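Local structure of neural-cadherin (Drosophila melanogaster, 3UBF) at residues A[113-119]-A[204-210]; A[209-214]-A[299-303]; A[274-278]-A[308-312]. The protein mediates calcium-dependent, preferentially homophilic adhesion between cells, here as the fragment of three successive cadherin repeats from its ectodomain. All blocks are in the same frame, centred on the assembly; numbering follows the deposited sequence.

Contact 1: A[113-119]-A[204-210]; sequences MQAVVQL and SIVGGKR
M113 to V117 run parallel to S204 to G207, the pairing of the second half of the split first strand (A') with the last strand (G) at the sheet's edge in the beta-sandwich of the second cadherin repeat of this chain. The strand directions differ by 27°, and the backbone alternates donors and acceptors: S204 N binds M113 O, A115 N binds S204 O, V206 N binds A115 O and V117 N binds V206 O. G208 N adds a bond of 2.7 Å to V117 O just past the strand.

A115, V117 and I205 line the inner face, where the small A115 and branched V117 also meet F128 and V127 of strand 126-133. V117 CB comes within 3.7 Å of I205 CG2. At the turn, L119 CD2 lies 3.4 Å from G208 N; glycine suits both G207 and G208, since a beta carbon would crowd that methyl, and G208 also has positive phi.

The other face carries Q114, V116, S204 and V206, and R210 folds back over it. Its chain bends at chi3 (-57°), bringing NH2 to A115 O at 2.8 Å, almost exactly in the guanidinium plane. NH1 and NH2 both grip S204 OG, which also bonds E176. The Q114 amide stacks on one guanidinium face, planes 12° apart, with CD 3.3 Å from NH1, while V206 CG2 covers the opposite face. Farther back, V116 CG1 packs on R210 CG at 3.5 Å.

A115 O therefore serves two donors, V206 N and R210 NH2, and the arginine is fixed both in its plane and across its faces. Its charge rests on neutral oxygens, with the E176 carboxylate one hydroxyl away probably helping to balance it, and the chain leaving the repeat is tied to its edge strand.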
ATOM      1  N   MET A 113      12.779  -4.051   3.813  1.00 32.59           N
ATOM      2  CA  MET A 113      13.503  -3.757   2.595  1.00 32.29           C
ATOM      3  C   MET A 113      14.959  -4.188   2.668  1.00 32.41           C
ATOM      4  O   MET A 113      15.702  -3.754   3.549  1.00 32.30           O
ATOM      5  CB  MET A 113      13.411  -2.265   2.304  1.00 31.63           C
ATOM      6  CG  MET A 113      12.057  -1.823   1.770  1.00 32.32           C
ATOM      7  SD  MET A 113      11.932  -0.025   1.726  1.00 34.13           S
ATOM      8  CE  MET A 113      10.209   0.120   1.256  1.00 33.32           C
ATOM      9  N   GLN A 114      15.351  -5.050   1.735  1.00 32.65           N
ATOM     10  CA  GLN A 114      16.705  -5.574   1.698  1.00 33.07           C
ATOM     11  C   GLN A 114      17.288  -5.517   0.290  1.00 33.31           C
ATOM     12  O   GLN A 114      16.616  -5.823  -0.682  1.00 34.09           O
ATOM     13  CB  GLN A 114      16.756  -6.994   2.261  1.00 33.88           C
ATOM     14  CG  GLN A 114      16.564  -7.016   3.760  1.00 33.58           C
ATOM     15  CD  GLN A 114      16.704  -8.374   4.403  1.00 34.20           C
ATOM     16  OE1 GLN A 114      16.559  -8.486   5.616  1.00 34.67           O
ATOM     17  NE2 GLN A 114      16.975  -9.415   3.610  1.00 34.10           N
ATOM     18  N   ALA A 115      18.538  -5.085   0.209  1.00 33.23           N
ATOM     19  CA  ALA A 115      19.288  -5.035  -1.019  1.00 33.41           C
ATOM     20  C   ALA A 115      20.725  -5.429  -0.705  1.00 34.39           C
ATOM     21  O   ALA A 115      21.119  -5.554   0.462  1.00 34.67           O
ATOM     22  CB  ALA A 115      19.256  -3.642  -1.592  1.00 32.54           C
ATOM     23  N   VAL A 116      21.505  -5.630  -1.762  1.00 35.01           N
ATOM     24  CA  VAL A 116      22.958  -5.731  -1.652  1.00 35.22           C
ATOM     25  C   VAL A 116      23.582  -4.661  -2.531  1.00 35.05           C
ATOM     26  O   VAL A 116      22.964  -4.199  -3.498  1.00 34.90           O
ATOM     27  CB  VAL A 116      23.467  -7.108  -2.090  1.00 36.38           C
ATOM     28  CG1 VAL A 116      23.108  -8.164  -1.045  1.00 36.60           C
ATOM     29  CG2 VAL A 116      22.916  -7.473  -3.479  1.00 36.11           C
ATOM     30  N   VAL A 117      24.804  -4.261  -2.202  1.00 35.28           N
ATOM     31  CA  VAL A 117      25.557  -3.386  -3.092  1.00 34.78           C
ATOM     32  C   VAL A 117      26.873  -4.039  -3.499  1.00 36.21           C
ATOM     33  O   VAL A 117      27.666  -4.451  -2.651  1.00 36.57           O
ATOM     34  CB  VAL A 117      25.810  -1.994  -2.469  1.00 34.27           C
ATOM     35  CG1 VAL A 117      26.572  -2.105  -1.144  1.00 33.09           C
ATOM     36  CG2 VAL A 117      26.559  -1.107  -3.449  1.00 34.01           C
ATOM     37  N   GLN A 118      27.085  -4.129  -4.808  1.00 37.06           N
ATOM     38  CA  GLN A 118      28.341  -4.573  -5.408  1.00 38.36           C
ATOM     39  C   GLN A 118      29.507  -3.877  -4.689  1.00 38.26           C
ATOM     40  O   GLN A 118      29.419  -2.686  -4.379  1.00 37.54           O
ATOM     41  CB  GLN A 118      28.316  -4.167  -6.878  1.00 39.24           C
ATOM     42  CG  GLN A 118      28.789  -5.205  -7.877  1.00 43.56           C
ATOM     43  CD  GLN A 118      29.362  -4.558  -9.157  1.00 48.80           C
ATOM     44  OE1 GLN A 118      28.772  -3.625  -9.734  1.00 49.40           O
ATOM     45  NE2 GLN A 118      30.517  -5.049  -9.593  1.00 49.96           N
ATOM     46  N   LEU A 119      30.588  -4.604  -4.405  1.00 38.62           N
ATOM     47  CA  LEU A 119      31.677  -4.022  -3.616  1.00 38.76           C
ATOM     48  C   LEU A 119      32.384  -2.853  -4.290  1.00 39.14           C
ATOM     49  O   LEU A 119      32.816  -1.913  -3.629  1.00 39.55           O
ATOM     50  CB  LEU A 119      32.701  -5.079  -3.206  1.00 39.83           C
ATOM     51  CG  LEU A 119      32.177  -6.160  -2.262  1.00 40.27           C
ATOM     52  CD1 LEU A 119      33.314  -7.027  -1.756  1.00 40.22           C
ATOM     53  CD2 LEU A 119      31.373  -5.534  -1.098  1.00 37.64           C
ATOM     54  N   SER A 204      17.921  -1.884   4.275  1.00 30.77           N
ATOM     55  CA  SER A 204      19.182  -2.499   4.625  1.00 31.45           C
ATOM     56  C   SER A 204      19.900  -2.902   3.349  1.00 31.08           C
ATOM     57  O   SER A 204      19.393  -3.726   2.586  1.00 31.28           O
ATOM     58  CB  SER A 204      18.932  -3.742   5.486  1.00 32.34           C
ATOM     59  OG  SER A 204      20.005  -4.657   5.337  1.00 34.27           O
ATOM     60  N   ILE A 205      21.071  -2.308   3.121  1.00 30.58           N
ATOM     61  CA  ILE A 205      21.900  -2.623   1.960  1.00 30.25           C
ATOM     62  C   ILE A 205      23.204  -3.215   2.477  1.00 30.40           C
ATOM     63  O   ILE A 205      23.900  -2.587   3.265  1.00 30.52           O
ATOM     64  CB  ILE A 205      22.172  -1.359   1.114  1.00 30.34           C
ATOM     65  CG1 ILE A 205      20.853  -0.676   0.734  1.00 29.14           C
ATOM     66  CG2 ILE A 205      22.971  -1.704  -0.128  1.00 30.72           C
ATOM     67  CD1 ILE A 205      21.000   0.749   0.269  1.00 29.75           C
ATOM     68  N   VAL A 206      23.497  -4.448   2.080  1.00 30.32           N
ATOM     69  CA  VAL A 206      24.665  -5.156   2.596  1.00 30.72           C
ATOM     70  C   VAL A 206      25.743  -5.251   1.511  1.00 31.28           C
ATOM     71  O   VAL A 206      25.445  -5.570   0.358  1.00 31.54           O
ATOM     72  CB  VAL A 206      24.284  -6.551   3.164  1.00 31.78           C
ATOM     73  CG1 VAL A 206      25.528  -7.378   3.530  1.00 32.30           C
ATOM     74  CG2 VAL A 206      23.408  -6.405   4.387  1.00 30.34           C
ATOM     75  N   GLY A 207      26.990  -4.951   1.864  1.00 31.64           N
ATOM     76  CA  GLY A 207      28.079  -5.065   0.904  1.00 31.68           C
ATOM     77  C   GLY A 207      28.199  -6.467   0.318  1.00 33.08           C
ATOM     78  O   GLY A 207      28.352  -7.448   1.049  1.00 33.70           O
ATOM     79  N   GLY A 208      28.103  -6.550  -1.009  1.00 33.32           N
ATOM     80  CA  GLY A 208      28.467  -7.745  -1.766  1.00 35.11           C
ATOM     81  C   GLY A 208      27.415  -8.829  -1.797  1.00 35.80           C
ATOM     82  O   GLY A 208      26.805  -9.092  -2.840  1.00 36.50           O
ATOM     83  N   LYS A 209      27.199  -9.462  -0.653  1.00 36.14           N
ATOM     84  CA  LYS A 209      26.258 -10.570  -0.568  1.00 37.06           C
ATOM     85  C   LYS A 209      25.607 -10.617   0.808  1.00 36.50           C
ATOM     86  O   LYS A 209      26.160 -10.100   1.785  1.00 36.49           O
ATOM     87  CB  LYS A 209      26.943 -11.908  -0.907  1.00 38.88           C
ATOM     88  CG  LYS A 209      28.116 -12.253   0.019  1.00 41.60           C
ATOM     89  CD  LYS A 209      28.887 -13.473  -0.465  1.00 46.50           C
ATOM     90  CE  LYS A 209      29.973 -13.848   0.531  1.00 51.14           C
ATOM     91  NZ  LYS A 209      30.525 -15.218   0.297  1.00 55.08           N
ATOM     92  N   ARG A 210      24.423 -11.226   0.863  1.00 38.28           N
ATOM     93  CA  ARG A 210      23.684 -11.433   2.109  1.00 35.71           C
ATOM     94  C   ARG A 210      22.811 -12.660   1.891  1.00 34.41           C
ATOM     95  O   ARG A 210      22.664 -13.122   0.764  1.00 34.24           O
ATOM     96  CB  ARG A 210      22.825 -10.211   2.449  1.00 34.53           C
ATOM     97  CG  ARG A 210      21.594 -10.060   1.544  1.00 33.91           C
ATOM     98  CD  ARG A 210      20.830  -8.749   1.753  1.00 33.46           C
ATOM     99  NE  ARG A 210      20.409  -8.596   3.139  1.00 32.16           N
ATOM    100  CZ  ARG A 210      20.210  -7.431   3.747  1.00 32.02           C
ATOM    101  NH1 ARG A 210      19.827  -7.412   5.033  1.00 27.48           N
ATOM    102  NH2 ARG A 210      20.391  -6.292   3.075  1.00 30.04           N
TER

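Contact 2: A[209-214]-A[299-303]; sequences KRAPQF and FSTSV
F299 lays its ring over the backbone of R210 and A211. Its CB starts 4.0 Å from P212 CD. A chi1 of -78° sets CG beside its own backbone N, and CG comes to 3.8 Å from A211 CA. On one side of the ring CD1 touches A211 CB at 3.8 Å; on the other, CD2 approaches R210 O at 3.6 Å. R210 C and A211 N lie over the same ring face, so a flat aromatic group rests on a flat peptide. Farther out, CE2 meets K209 CG, 3.6 Å away at the ring edge, where the extended lysine contributes methylene groups, and CZ ends near R210 CA.

This is the junction between the second and third cadherin repeats. Residues 209-214 lead from the last strand of one sandwich to the short strand 213-214 that begins the next, and S300 opens the last strand of the third repeat, with F299 just before it. The arrangement is consistent with a linker stiffened by side-chain packing in place of calcium.

T301 supplies the hydrogen bond across the contact: OG1 donates to P212 O at 2.6 Å, tilted 18° from the carbonyl plane. A threonine fits because it has both a donor for P212 O and a methyl, CG2, against F214; its hydroxyl packs beside A211 CB and P212 CD. P212 has no N-H to satisfy; its carbonyl is the acceptor, and its ring packs on E294.

F214 then enters the interior between the two sheets, touching I236 and A238 on one and A292 on the other. V303 CG1 makes a CH-pi contact 3.6 Å from the centroid of the F214 ring, only 4° off the normal, and at the ring's edge F214 CE1 faces T301 O at 3.2 Å.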
ATOM      1  N   LYS A 209      27.199  -9.462  -0.653  1.00 36.14           N
ATOM      2  CA  LYS A 209      26.258 -10.570  -0.568  1.00 37.06           C
ATOM      3  C   LYS A 209      25.607 -10.617   0.808  1.00 36.50           C
ATOM      4  O   LYS A 209      26.160 -10.100   1.785  1.00 36.49           O
ATOM      5  CB  LYS A 209      26.943 -11.908  -0.907  1.00 38.88           C
ATOM      6  CG  LYS A 209      28.116 -12.253   0.019  1.00 41.60           C
ATOM      7  CD  LYS A 209      28.887 -13.473  -0.465  1.00 46.50           C
ATOM      8  CE  LYS A 209      29.973 -13.848   0.531  1.00 51.14           C
ATOM      9  NZ  LYS A 209      30.525 -15.218   0.297  1.00 55.08           N
ATOM     10  N   ARG A 210      24.423 -11.226   0.863  1.00 38.28           N
ATOM     11  CA  ARG A 210      23.684 -11.433   2.109  1.00 35.71           C
ATOM     12  C   ARG A 210      22.811 -12.660   1.891  1.00 34.41           C
ATOM     13  O   ARG A 210      22.664 -13.122   0.764  1.00 34.24           O
ATOM     14  CB  ARG A 210      22.825 -10.211   2.449  1.00 34.53           C
ATOM     15  CG  ARG A 210      21.594 -10.060   1.544  1.00 33.91           C
ATOM     16  CD  ARG A 210      20.830  -8.749   1.753  1.00 33.46           C
ATOM     17  NE  ARG A 210      20.409  -8.596   3.139  1.00 32.16           N
ATOM     18  CZ  ARG A 210      20.210  -7.431   3.747  1.00 32.02           C
ATOM     19  NH1 ARG A 210      19.827  -7.412   5.033  1.00 27.48           N
ATOM     20  NH2 ARG A 210      20.391  -6.292   3.075  1.00 30.04           N
ATOM     21  N   ALA A 211      22.211 -13.166   2.964  1.00 33.45           N
ATOM     22  CA  ALA A 211      21.463 -14.411   2.912  1.00 32.70           C
ATOM     23  C   ALA A 211      20.087 -14.216   2.302  1.00 31.89           C
ATOM     24  O   ALA A 211      19.575 -13.098   2.283  1.00 30.84           O
ATOM     25  CB  ALA A 211      21.357 -15.005   4.306  1.00 32.41           C
ATOM     26  N   PRO A 212      19.473 -15.306   1.812  1.00 32.56           N
ATOM     27  CA  PRO A 212      18.156 -15.224   1.198  1.00 32.40           C
ATOM     28  C   PRO A 212      17.161 -14.652   2.180  1.00 31.64           C
ATOM     29  O   PRO A 212      17.333 -14.819   3.398  1.00 31.61           O
ATOM     30  CB  PRO A 212      17.789 -16.693   0.939  1.00 32.62           C
ATOM     31  CG  PRO A 212      19.044 -17.437   0.998  1.00 33.80           C
ATOM     32  CD  PRO A 212      19.903 -16.705   1.966  1.00 33.88           C
ATOM     33  N   GLN A 213      16.148 -13.969   1.651  1.00 31.63           N
ATOM     34  CA  GLN A 213      15.054 -13.463   2.455  1.00 31.18           C
ATOM     35  C   GLN A 213      13.758 -14.078   1.958  1.00 31.76           C
ATOM     36  O   GLN A 213      13.455 -14.067   0.754  1.00 32.23           O
ATOM     37  CB  GLN A 213      14.975 -11.945   2.380  1.00 31.56           C
ATOM     38  CG  GLN A 213      13.904 -11.323   3.262  1.00 29.84           C
ATOM     39  CD  GLN A 213      13.856  -9.817   3.117  1.00 31.87           C
ATOM     40  OE1 GLN A 213      14.333  -9.263   2.125  1.00 33.48           O
ATOM     41  NE2 GLN A 213      13.289  -9.143   4.101  1.00 31.35           N
ATOM     42  N   PHE A 214      13.000 -14.618   2.904  1.00 31.93           N
ATOM     43  CA  PHE A 214      11.711 -15.194   2.602  1.00 32.64           C
ATOM     44  C   PHE A 214      10.725 -14.084   2.294  1.00 33.98           C
ATOM     45  O   PHE A 214      10.856 -12.975   2.811  1.00 34.55           O
ATOM     46  CB  PHE A 214      11.235 -16.061   3.765  1.00 31.75           C
ATOM     47  CG  PHE A 214      11.892 -17.410   3.822  1.00 31.55           C
ATOM     48  CD1 PHE A 214      12.906 -17.663   4.737  1.00 31.75           C
ATOM     49  CD2 PHE A 214      11.495 -18.430   2.959  1.00 31.81           C
ATOM     50  CE1 PHE A 214      13.528 -18.925   4.799  1.00 33.65           C
ATOM     51  CE2 PHE A 214      12.116 -19.703   3.004  1.00 33.25           C
ATOM     52  CZ  PHE A 214      13.129 -19.951   3.929  1.00 33.13           C
ATOM     53  N   PHE A 299      25.262 -19.564   2.383  1.00 62.33           N
ATOM     54  CA  PHE A 299      24.069 -18.870   2.913  1.00 58.09           C
ATOM     55  C   PHE A 299      22.795 -19.682   3.047  1.00 55.61           C
ATOM     56  O   PHE A 299      22.307 -20.269   2.079  1.00 55.90           O
ATOM     57  CB  PHE A 299      23.756 -17.588   2.135  1.00 56.76           C
ATOM     58  CG  PHE A 299      24.643 -16.432   2.492  1.00 58.33           C
ATOM     59  CD1 PHE A 299      24.942 -16.150   3.828  1.00 59.61           C
ATOM     60  CD2 PHE A 299      25.172 -15.620   1.499  1.00 59.13           C
ATOM     61  CE1 PHE A 299      25.769 -15.088   4.166  1.00 60.61           C
ATOM     62  CE2 PHE A 299      25.999 -14.555   1.825  1.00 61.16           C
ATOM     63  CZ  PHE A 299      26.303 -14.288   3.164  1.00 61.46           C
ATOM     64  N   SER A 300      22.265 -19.708   4.263  1.00 53.10           N
ATOM     65  CA  SER A 300      20.933 -20.233   4.485  1.00 50.33           C
ATOM     66  C   SER A 300      20.128 -19.332   5.421  1.00 47.82           C
ATOM     67  O   SER A 300      20.692 -18.620   6.258  1.00 47.86           O
ATOM     68  CB  SER A 300      20.973 -21.677   4.987  1.00 51.77           C
ATOM     69  OG  SER A 300      21.656 -21.759   6.215  1.00 52.64           O
ATOM     70  N   THR A 301      18.811 -19.350   5.232  1.00 45.22           N
ATOM     71  CA  THR A 301      17.884 -18.637   6.086  1.00 43.24           C
ATOM     72  C   THR A 301      16.735 -19.573   6.433  1.00 42.42           C
ATOM     73  O   THR A 301      16.308 -20.370   5.593  1.00 42.44           O
ATOM     74  CB  THR A 301      17.331 -17.376   5.395  1.00 41.99           C
ATOM     75  OG1 THR A 301      18.427 -16.532   5.017  1.00 43.27           O
ATOM     76  CG2 THR A 301      16.385 -16.604   6.317  1.00 39.37           C
ATOM     77  N   SER A 302      16.246 -19.472   7.668  1.00 41.70           N
ATOM     78  CA  SER A 302      15.082 -20.237   8.094  1.00 40.97           C
ATOM     79  C   SER A 302      13.858 -19.380   8.411  1.00 39.17           C
ATOM     80  O   SER A 302      13.966 -18.196   8.707  1.00 39.39           O
ATOM     81  CB  SER A 302      15.443 -21.125   9.276  1.00 42.65           C
ATOM     82  OG  SER A 302      16.155 -22.254   8.805  1.00 44.74           O
ATOM     83  N   VAL A 303      12.692 -19.998   8.325  1.00 38.07           N
ATOM     84  CA  VAL A 303      11.434 -19.337   8.633  1.00 36.91           C
ATOM     85  C   VAL A 303      10.489 -20.350   9.282  1.00 36.92           C
ATOM     86  O   VAL A 303      10.607 -21.545   9.043  1.00 37.07           O
ATOM     87  CB  VAL A 303      10.811 -18.712   7.351  1.00 36.17           C
ATOM     88  CG1 VAL A 303      10.238 -19.785   6.416  1.00 35.58           C
ATOM     89  CG2 VAL A 303       9.788 -17.651   7.700  1.00 34.49           C
TER

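Contact 3: A[274-278]-A[308-312]. With ZN (zinc ion), chain O; ZN (zinc ion), chain S.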
ATOM      1  N   GLU A 274      -1.739 -39.265   5.338  1.00 63.84           N
ATOM      2  CA  GLU A 274      -3.151 -39.032   5.657  1.00 62.69           C
ATOM      3  C   GLU A 274      -3.270 -38.442   7.060  1.00 60.59           C
ATOM      4  O   GLU A 274      -2.424 -38.689   7.915  1.00 61.07           O
ATOM      5  CB  GLU A 274      -3.972 -40.327   5.548  1.00 65.86           C
ATOM      6  N   LEU A 275      -4.318 -37.658   7.288  1.00 59.02           N
ATOM      7  CA  LEU A 275      -4.508 -36.983   8.562  1.00 57.56           C
ATOM      8  C   LEU A 275      -5.751 -37.456   9.309  1.00 58.96           C
ATOM      9  O   LEU A 275      -6.811 -37.679   8.710  1.00 60.06           O
ATOM     10  CB  LEU A 275      -4.581 -35.472   8.352  1.00 54.90           C
ATOM     11  CG  LEU A 275      -3.336 -34.750   7.833  1.00 53.79           C
ATOM     12  CD1 LEU A 275      -3.724 -33.371   7.346  1.00 51.58           C
ATOM     13  CD2 LEU A 275      -2.230 -34.674   8.900  1.00 53.60           C
ATOM     14  N   ASP A 276      -5.611 -37.607  10.621  1.00 59.45           N
ATOM     15  CA  ASP A 276      -6.747 -37.899  11.487  1.00 60.67           C
ATOM     16  C   ASP A 276      -6.806 -36.854  12.609  1.00 59.25           C
ATOM     17  O   ASP A 276      -5.852 -36.698  13.385  1.00 59.44           O
ATOM     18  CB  ASP A 276      -6.651 -39.325  12.051  1.00 63.82           C
ATOM     19  CG  ASP A 276      -8.002 -39.890  12.473  1.00 66.18           C
ATOM     20  OD1 ASP A 276      -8.974 -39.107  12.619  1.00 67.36           O
ATOM     21  OD2 ASP A 276      -8.094 -41.130  12.649  1.00 68.66           O
ATOM     22  N   PHE A 277      -7.918 -36.122  12.666  1.00 58.12           N
ATOM     23  CA  PHE A 277      -8.119 -35.078  13.674  1.00 56.98           C
ATOM     24  C   PHE A 277      -8.465 -35.689  15.022  1.00 59.21           C
ATOM     25  O   PHE A 277      -8.086 -35.161  16.067  1.00 59.38           O
ATOM     26  CB  PHE A 277      -9.212 -34.105  13.231  1.00 55.74           C
ATOM     27  CG  PHE A 277      -9.355 -32.901  14.119  1.00 53.66           C
ATOM     28  CD1 PHE A 277      -8.543 -31.787  13.934  1.00 50.02           C
ATOM     29  CD2 PHE A 277     -10.313 -32.870  15.121  1.00 53.78           C
ATOM     30  CE1 PHE A 277      -8.679 -30.663  14.741  1.00 49.51           C
ATOM     31  CE2 PHE A 277     -10.458 -31.742  15.933  1.00 53.83           C
ATOM     32  CZ  PHE A 277      -9.636 -30.637  15.739  1.00 51.61           C
ATOM     33  N   GLU A 278      -9.183 -36.808  14.978  1.00 61.47           N
ATOM     34  CA  GLU A 278      -9.585 -37.537  16.175  1.00 64.31           C
ATOM     35  C   GLU A 278      -8.481 -38.477  16.663  1.00 66.17           C
ATOM     36  O   GLU A 278      -8.608 -39.083  17.729  1.00 69.09           O
ATOM     37  CB  GLU A 278     -10.884 -38.311  15.925  1.00 65.75           C
ATOM     38  CG  GLU A 278     -12.145 -37.450  15.904  1.00 66.06           C
ATOM     39  CD  GLU A 278     -12.607 -37.052  14.498  1.00 64.93           C
ATOM     40  OE1 GLU A 278     -13.683 -37.531  14.077  1.00 66.96           O
ATOM     41  OE2 GLU A 278     -11.916 -36.267  13.812  1.00 61.77           O
ATOM     42  N   ARG A 308      -2.008 -25.720  10.862  1.00 38.22           N
ATOM     43  CA  ARG A 308      -3.136 -26.121  11.677  1.00 40.02           C
ATOM     44  C   ARG A 308      -4.071 -27.033  10.893  1.00 40.36           C
ATOM     45  O   ARG A 308      -4.344 -26.806   9.711  1.00 39.68           O
ATOM     46  CB  ARG A 308      -3.883 -24.897  12.166  1.00 40.95           C
ATOM     47  CG  ARG A 308      -3.092 -24.064  13.153  1.00 44.65           C
ATOM     48  CD  ARG A 308      -3.628 -22.632  13.250  1.00 51.52           C
ATOM     49  NE  ARG A 308      -3.137 -21.938  14.444  1.00 57.15           N
ATOM     50  CZ  ARG A 308      -2.071 -21.138  14.481  1.00 59.87           C
ATOM     51  NH1 ARG A 308      -1.350 -20.893  13.382  1.00 59.70           N
ATOM     52  NH2 ARG A 308      -1.730 -20.567  15.629  1.00 63.19           N
ATOM     53  N   VAL A 309      -4.548 -28.071  11.567  1.00 41.47           N
ATOM     54  CA  VAL A 309      -5.487 -29.006  10.993  1.00 42.35           C
ATOM     55  C   VAL A 309      -6.840 -28.796  11.652  1.00 44.02           C
ATOM     56  O   VAL A 309      -6.950 -28.777  12.881  1.00 44.79           O
ATOM     57  CB  VAL A 309      -5.008 -30.456  11.188  1.00 43.16           C
ATOM     58  CG1 VAL A 309      -6.012 -31.462  10.609  1.00 43.61           C
ATOM     59  CG2 VAL A 309      -3.640 -30.637  10.546  1.00 42.83           C
ATOM     60  N   THR A 310      -7.863 -28.599  10.826  1.00 45.17           N
ATOM     61  CA  THR A 310      -9.229 -28.494  11.323  1.00 47.58           C
ATOM     62  C   THR A 310      -9.948 -29.804  11.086  1.00 49.50           C
ATOM     63  O   THR A 310      -9.595 -30.558  10.183  1.00 49.23           O
ATOM     64  CB  THR A 310     -10.024 -27.344  10.654  1.00 47.94           C
ATOM     65  OG1 THR A 310     -10.236 -27.629   9.264  1.00 47.45           O
ATOM     66  CG2 THR A 310      -9.292 -26.026  10.810  1.00 46.75           C
ATOM     67  N   ASP A 311     -10.947 -30.084  11.910  1.00 52.43           N
ATOM     68  CA  ASP A 311     -11.800 -31.229  11.654  1.00 55.16           C
ATOM     69  C   ASP A 311     -12.779 -30.921  10.536  1.00 57.29           C
ATOM     70  O   ASP A 311     -13.106 -29.770  10.249  1.00 57.05           O
ATOM     71  CB  ASP A 311     -12.575 -31.657  12.903  1.00 56.69           C
ATOM     72  CG  ASP A 311     -12.942 -33.137  12.886  1.00 56.92           C
ATOM     73  OD1 ASP A 311     -12.618 -33.837  11.903  1.00 54.53           O
ATOM     74  OD2 ASP A 311     -13.552 -33.609  13.868  1.00 57.97           O
ATOM     75  N   VAL A 312     -13.255 -31.982   9.915  1.00 33.68           N
ATOM     76  CA  VAL A 312     -14.278 -31.863   8.912  1.00 35.63           C
ATOM     77  C   VAL A 312     -15.485 -32.679   9.339  1.00 35.82           C
ATOM     78  O   VAL A 312     -16.617 -32.223   9.198  1.00 37.37           O
ATOM     79  CB  VAL A 312     -13.754 -32.313   7.540  1.00 35.97           C
ATOM     80  CG1 VAL A 312     -13.890 -33.843   7.366  1.00 35.79           C
ATOM     81  CG2 VAL A 312     -14.477 -31.534   6.437  1.00 38.91           C
TER
HETATM   82 ZN    ZN O  15     -12.543 -36.314  11.516  1.00 65.35          ZN
HETATM   83 ZN    ZN S  21     -15.099 -34.857  13.880  1.00 68.28          ZN
HETATM   84  O   HOH W   1     -16.045 -35.807  12.158  1.00 17.11           O
HETATM   85  O   HOH W   2     -11.510 -38.296  10.836  1.00  9.43           O
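F277 and D311 meet with ring and carboxylate planes only 19° apart, at the far end of the third cadherin repeat, where the LDFE sequence of L275 to E278 faces the D311 that opens the DVNDN motif. In cadherins such acidic motifs bind calcium between repeats; in this crystal zinc is bound here, probably at the position of calcium. D311 CB lies over one face of the F277 ring, 3.7 Å from its centroid, and V309 O sits at the ring edge, 3.2 Å from CE1. The phenylalanine's chi1 of -172° swings CG opposite the backbone N, setting the ring between V309 O and D311 CB, and the ring also stacks on H284. With an alanine here, D311 CB would probably lose the ring face beneath it and H284 its stacking partner.

The carboxylates of E278 and D311 are turned 64° to each other and held close by a shared zinc, bound by E278 OE2 at 2.4 Å and D311 OD1 at 2.5 Å, with E225 and a water also bound. Aspartate suits this end because both oxygens serve: D311 OD2 binds a second zinc at 2.0 Å, while OD1 also accepts V312 N at 2.8 Å from above the carboxylate plane.

The contacts run from the second cadherin repeat through the linker to the far end of the third. Contact 1 comes first along the chain, sharing K209 and R210 with contact 2, while the segments of contacts 2 and 3 alternate in sequence. Contacts 1 and 2 have centres about 12 Å apart and touch where Q114 meets Q213, so they adjoin at the boundary between the repeats, consistent with a calcium-free linker. Contact 2 and contact 3 both use strand 300-310, near its two ends, with centres about 32 Å apart. Contact 1 lies about 43 Å from contact 3, centre to centre. One end of the third repeat is thus joined by packing and hydrogen bonds, while the other carries a metal site.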